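Local coordinates for protein ABC transporter (Caldanaerobius, PDB 4G68) that probably captures xylan-derived oligosaccharides outside the cell as the solute-binding component of an ABC transporter, here holding xylose units in its pocket, at residues G73-T78 with Y375-G380; S145-G150 with G167-I172. All coordinates share one frame; numbering follows the deposited sequence.

Contact 1. Residues G73-T78 with Y375-G380; sequences GEPAKT and YLIATG. With XYS (alpha-D-xylopyranose), chain D.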
loop_
_atom_site.group_PDB
_atom_site.type_symbol
_atom_site.label_atom_id
_atom_site.label_comp_id
_atom_site.label_asym_id
_atom_site.label_seq_id
_atom_site.Cartn_x
_atom_site.Cartn_y
_atom_site.Cartn_z
ATOM N N GLY A 73 -3.815 2.097 14.224
ATOM C CA GLY A 73 -3.102 1.129 15.028
ATOM C C GLY A 73 -1.931 1.692 15.858
ATOM O O GLY A 73 -1.466 2.761 15.569
ATOM N N GLU A 74 -1.468 0.940 16.859
ATOM C CA GLU A 74 -0.324 1.352 17.719
ATOM C C GLU A 74 0.965 0.706 17.154
ATOM O O GLU A 74 0.922 -0.395 16.645
ATOM C CB GLU A 74 -0.567 0.884 19.179
ATOM C CG GLU A 74 -1.765 1.572 19.801
ATOM C CD GLU A 74 -1.550 3.061 20.104
ATOM O OE1 GLU A 74 -0.443 3.657 19.817
ATOM O OE2 GLU A 74 -2.514 3.687 20.633
ATOM N N PRO A 75 2.120 1.390 17.223
ATOM C CA PRO A 75 2.311 2.654 17.907
ATOM C C PRO A 75 1.998 3.904 17.085
ATOM O O PRO A 75 2.181 5.031 17.624
ATOM C CB PRO A 75 3.799 2.640 18.263
ATOM C CG PRO A 75 4.423 1.863 17.096
ATOM C CD PRO A 75 3.404 0.796 16.790
ATOM N N ALA A 76 1.582 3.765 15.830
ATOM C CA ALA A 76 1.358 4.947 14.961
ATOM C C ALA A 76 0.373 5.918 15.555
ATOM O O ALA A 76 0.617 7.114 15.562
ATOM C CB ALA A 76 0.986 4.576 13.526
ATOM N N LYS A 77 -0.741 5.420 16.130
ATOM C CA LYS A 77 -1.749 6.360 16.627
ATOM C C LYS A 77 -1.092 7.287 17.697
ATOM O O LYS A 77 -1.274 8.522 17.639
ATOM C CB LYS A 77 -2.942 5.580 17.217
ATOM C CG LYS A 77 -4.034 6.461 17.856
ATOM C CD LYS A 77 -5.030 5.506 18.564
ATOM C CE LYS A 77 -5.972 6.260 19.486
ATOM N NZ LYS A 77 -6.705 7.368 18.802
ATOM N N THR A 78 -0.271 6.701 18.580
ATOM C CA THR A 78 0.334 7.492 19.656
ATOM C C THR A 78 1.373 8.463 19.060
ATOM O O THR A 78 1.494 9.637 19.476
ATOM C CB THR A 78 1.046 6.565 20.642
ATOM O OG1 THR A 78 0.096 5.677 21.249
ATOM C CG2 THR A 78 1.749 7.382 21.732
ATOM N N TYR A 375 9.534 5.499 8.798
ATOM C CA TYR A 375 10.851 4.841 8.654
ATOM C C TYR A 375 11.227 4.199 9.982
ATOM O O TYR A 375 11.729 3.072 10.019
ATOM C CB TYR A 375 11.886 5.877 8.302
ATOM C CG TYR A 375 13.226 5.320 7.945
ATOM C CD1 TYR A 375 13.333 4.195 7.131
ATOM C CD2 TYR A 375 14.390 5.982 8.370
ATOM C CE1 TYR A 375 14.571 3.720 6.735
ATOM C CE2 TYR A 375 15.634 5.507 8.005
ATOM C CZ TYR A 375 15.703 4.390 7.187
ATOM O OH TYR A 375 16.938 3.918 6.814
ATOM N N LEU A 376 10.983 4.918 11.071
ATOM C CA LEU A 376 11.338 4.385 12.409
ATOM C C LEU A 376 10.475 3.259 12.892
ATOM O O LEU A 376 10.978 2.363 13.600
ATOM C CB LEU A 376 11.311 5.506 13.464
ATOM C CG LEU A 376 12.463 6.545 13.352
ATOM C CD1 LEU A 376 12.120 7.683 14.296
ATOM C CD2 LEU A 376 13.808 5.902 13.664
ATOM N N ILE A 377 9.162 3.290 12.627
ATOM C CA ILE A 377 8.314 2.196 13.136
ATOM C C ILE A 377 7.848 1.151 12.074
ATOM O O ILE A 377 7.090 0.226 12.404
ATOM C CB ILE A 377 7.094 2.685 13.935
ATOM C CG1 ILE A 377 6.158 3.527 13.087
ATOM C CG2 ILE A 377 7.541 3.456 15.194
ATOM C CD1 ILE A 377 4.883 3.925 13.819
ATOM N N ALA A 378 8.287 1.340 10.820
ATOM C CA ALA A 378 7.995 0.465 9.697
ATOM C C ALA A 378 6.520 0.433 9.290
ATOM O O ALA A 378 6.046 -0.528 8.725
ATOM C CB ALA A 378 8.575 -0.983 9.857
ATOM N N THR A 379 5.825 1.550 9.457
ATOM C CA THR A 379 4.478 1.690 8.922
ATOM C C THR A 379 4.539 2.253 7.491
ATOM O O THR A 379 3.520 2.366 6.835
ATOM C CB THR A 379 3.643 2.694 9.768
ATOM O OG1 THR A 379 4.430 3.816 10.077
ATOM C CG2 THR A 379 3.206 2.053 11.093
ATOM N N GLY A 380 5.727 2.569 6.996
ATOM C CA GLY A 380 5.819 2.993 5.588
ATOM C C GLY A 380 7.251 3.158 5.173
ATOM O O GLY A 380 8.125 2.969 6.015
HETATM C C1 XYS D . -1.463 2.114 11.180
HETATM C C2 XYS D . -2.777 1.915 10.387
HETATM C C3 XYS D . -2.594 1.316 8.985
HETATM C C4 XYS D . -1.389 1.956 8.275
HETATM C C5 XYS D . -0.142 1.835 9.149
HETATM O O1 XYS D . -1.476 1.657 12.495
HETATM O O2 XYS D . -3.796 1.266 11.042
HETATM O O3 XYS D . -3.784 1.503 8.309
HETATM O O4 XYS D . -1.225 1.578 6.927
HETATM O O5 XYS D . -0.280 1.861 10.493
#
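The xylose pocket of this periplasmic-binding-protein fold is walled here by Ala76 and Thr379, with Ile377 packed behind them against Pro75 and Ala76. Helix 76-90 starts on one side; helix 356-377 ends on the other, and Ala378 turns the chain out of it with positive phi. Ile377 CD1 lies 3.8 Å from Ala76 CA and 3.9 Å from Pro75 CG. Its CG1 is tucked over the backbone, flanked by N and C (chi1 62°), with the chain extended beyond, and this carries CD1 onto the first turn of the opposing helix. The proline ring and the isoleucine lie alongside, pointing contrary ways. Pro75 follows a cis peptide bond, and Lys77 N bonds back to Gly73 O. Further in, Ala76 CB meets Thr379 CG2 at 4.1 Å. The threonine hydroxyl is engaged by Asp374, while its methyl faces the sugar. Gly73 binds the alpha-D-xylopyranose through its backbone: Gly73 N donates to O2 of the sugar over 3.3 Å, and the return bond from O1 to Gly73 O is weak. Thr72 OG1 adds another bond. Thr379 CG2 closes in on the ring oxygen O5 of the xylose, 3.5 Å away.

Contact 2. Residues S145-G150 with G167-I172; sequences SYLNDG and GKIYGI
Ile169 and Ile172, both at the start of strand 168-184, offer their side chains to Leu147, whose two methyl groups are shared out between them. Taken in sequence, Gly167 makes the turn out of strand 164-165 with positive phi, and the hairpin then comes back through Lys168. Ile169 comes next, its CB directed at the 145-150 loop. CG2 and CD1 of Ile169 both reach Leu147 CD1, each at 3.8 Å, and the leucine methyl sits over the pair, equally far from both. The two side chains cross at a slant. With chi2 of Ile169 extended (-179°), CD1 ends up near CG2, and the two offer one patch to that methyl. Backbone bonding to Leu143 and a bond from Ile169 N to Asp144 OD2 tie the strand to the residues just before Ser145. On the loop side, Lys364 forms a salt bridge with Asp149 OD2 and a hydrogen bond with Tyr146 O. Tyr170 turns its side chain the other way, and Gly171 leads on to Ile172. That side chain starts out across the gap rather than into it, but a bend at its second torsion (chi2 -66°) brings CD1 within 3.8 Å of Leu147 CD2, isoleucine and leucine lying head to tail. Ile172 also touches Ala367 of helix 356-377. Between residues 145-150 and 167-172 the joining is wholly aliphatic: buried methyl contacts set the spacing and exclude water but give no directional bond, so direction must come from the backbone and charged bonds around them.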
loop_
_atom_site.group_PDB
_atom_site.type_symbol
_atom_site.label_atom_id
_atom_site.label_comp_id
_atom_site.label_asym_id
_atom_site.label_seq_id
_atom_site.Cartn_x
_atom_site.Cartn_y
_atom_site.Cartn_z
ATOM N N SER A 145 3.167 27.250 -5.950
ATOM C CA SER A 145 3.619 28.542 -5.359
ATOM C C SER A 145 4.197 28.412 -3.972
ATOM O O SER A 145 4.786 29.377 -3.481
ATOM C CB SER A 145 2.490 29.592 -5.343
ATOM O OG SER A 145 1.481 29.266 -4.388
ATOM N N TYR A 146 3.944 27.271 -3.283
ATOM C CA TYR A 146 4.465 27.070 -1.949
ATOM C C TYR A 146 5.675 26.159 -1.980
ATOM O O TYR A 146 6.182 25.717 -0.931
ATOM C CB TYR A 146 3.421 26.374 -1.099
ATOM C CG TYR A 146 2.153 27.153 -0.831
ATOM C CD1 TYR A 146 2.075 27.983 0.280
ATOM C CD2 TYR A 146 1.057 27.068 -1.665
ATOM C CE1 TYR A 146 0.904 28.697 0.542
ATOM C CE2 TYR A 146 -0.139 27.785 -1.410
ATOM C CZ TYR A 146 -0.188 28.559 -0.277
ATOM O OH TYR A 146 -1.338 29.209 0.024
ATOM N N LEU A 147 6.120 25.808 -3.196
ATOM C CA LEU A 147 7.232 24.876 -3.302
ATOM C C LEU A 147 8.485 25.471 -3.925
ATOM O O LEU A 147 9.309 24.704 -4.530
ATOM C CB LEU A 147 6.825 23.581 -4.017
ATOM C CG LEU A 147 5.722 22.815 -3.271
ATOM C CD1 LEU A 147 5.261 21.669 -4.178
ATOM C CD2 LEU A 147 6.235 22.340 -1.936
ATOM N N ASN A 148 8.638 26.789 -3.729
ATOM C CA ASN A 148 9.817 27.528 -4.241
ATOM C C ASN A 148 10.712 27.927 -3.082
ATOM O O ASN A 148 11.601 28.843 -3.229
ATOM C CB ASN A 148 9.360 28.771 -5.035
ATOM C CG ASN A 148 8.687 28.424 -6.343
ATOM O OD1 ASN A 148 7.658 29.018 -6.703
ATOM N ND2 ASN A 148 9.224 27.434 -7.050
ATOM N N ASP A 149 10.518 27.249 -1.932
ATOM C CA ASP A 149 11.243 27.544 -0.712
ATOM C C ASP A 149 12.302 26.498 -0.328
ATOM O O ASP A 149 12.757 26.457 0.828
ATOM C CB ASP A 149 10.256 27.710 0.462
ATOM C CG ASP A 149 9.540 26.372 0.815
ATOM O OD1 ASP A 149 9.550 25.430 -0.030
ATOM O OD2 ASP A 149 9.014 26.258 1.923
ATOM N N GLY A 150 12.650 25.625 -1.263
ATOM C CA GLY A 150 13.626 24.551 -0.988
ATOM C C GLY A 150 13.005 23.235 -0.503
ATOM O O GLY A 150 13.701 22.286 -0.182
ATOM N N GLY A 167 0.481 18.856 -15.091
ATOM C CA GLY A 167 1.744 19.628 -14.932
ATOM C C GLY A 167 1.844 20.492 -13.675
ATOM O O GLY A 167 2.745 21.285 -13.566
ATOM N N LYS A 168 0.907 20.351 -12.735
ATOM C CA LYS A 168 0.871 21.165 -11.569
ATOM C C LYS A 168 0.818 20.244 -10.326
ATOM O O LYS A 168 0.208 19.167 -10.359
ATOM C CB LYS A 168 -0.400 22.039 -11.641
ATOM C CG LYS A 168 -0.286 23.205 -12.666
ATOM C CD LYS A 168 -1.638 23.918 -12.855
ATOM C CE LYS A 168 -2.695 23.109 -13.669
ATOM N NZ LYS A 168 -2.455 22.805 -15.158
ATOM N N ILE A 169 1.370 20.718 -9.224
ATOM C CA ILE A 169 1.493 19.854 -8.013
ATOM C C ILE A 169 0.327 20.132 -7.083
ATOM O O ILE A 169 0.059 21.299 -6.793
ATOM C CB ILE A 169 2.763 20.180 -7.277
ATOM C CG1 ILE A 169 3.957 19.798 -8.181
ATOM C CG2 ILE A 169 2.847 19.399 -5.963
ATOM C CD1 ILE A 169 5.290 20.039 -7.589
ATOM N N TYR A 170 -0.314 19.058 -6.599
ATOM C CA TYR A 170 -1.483 19.159 -5.734
ATOM C C TYR A 170 -1.293 18.404 -4.405
ATOM O O TYR A 170 -2.231 18.198 -3.677
ATOM C CB TYR A 170 -2.774 18.606 -6.424
ATOM C CG TYR A 170 -3.227 19.504 -7.542
ATOM C CD1 TYR A 170 -4.101 20.584 -7.296
ATOM C CD2 TYR A 170 -2.688 19.351 -8.822
ATOM C CE1 TYR A 170 -4.495 21.422 -8.333
ATOM C CE2 TYR A 170 -3.051 20.216 -9.864
ATOM C CZ TYR A 170 -3.948 21.226 -9.616
ATOM O OH TYR A 170 -4.307 22.042 -10.671
ATOM N N GLY A 171 -0.085 18.010 -4.050
ATOM C CA GLY A 171 0.042 17.334 -2.751
ATOM C C GLY A 171 1.437 17.357 -2.226
ATOM O O GLY A 171 2.374 17.658 -2.977
ATOM N N ILE A 172 1.591 17.099 -0.919
ATOM C CA ILE A 172 2.960 16.953 -0.325
ATOM C C ILE A 172 3.175 15.462 -0.046
ATOM O O ILE A 172 2.490 14.865 0.808
ATOM C CB ILE A 172 3.112 17.706 1.006
ATOM C CG1 ILE A 172 2.811 19.235 0.840
ATOM C CG2 ILE A 172 4.487 17.462 1.591
ATOM C CD1 ILE A 172 3.781 20.070 -0.031
#

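In the fold
The centres of contacts 1 and 2 are 27 Å apart and their nearest atoms about 13 Å apart, yet they share a helix and a sheet. Along the chain, residues 73-78 come first, then 145-150 and 167-172, and 375-380 only after a further two hundred residues. Helix 356-377 ends in contact 1, while its Val360, Lys364 and Ala367 meet residues of contact 2. Strand 168-184, which begins in contact 2, pairs in the mixed sheet with strand 381-382, just beyond contact 1. Contact 1 lines the xylose pocket, 14 Å from the chain's centre; contact 2, at 24 Å, joins a loop to a strand of that sheet, with no direct part in sugar binding indicated.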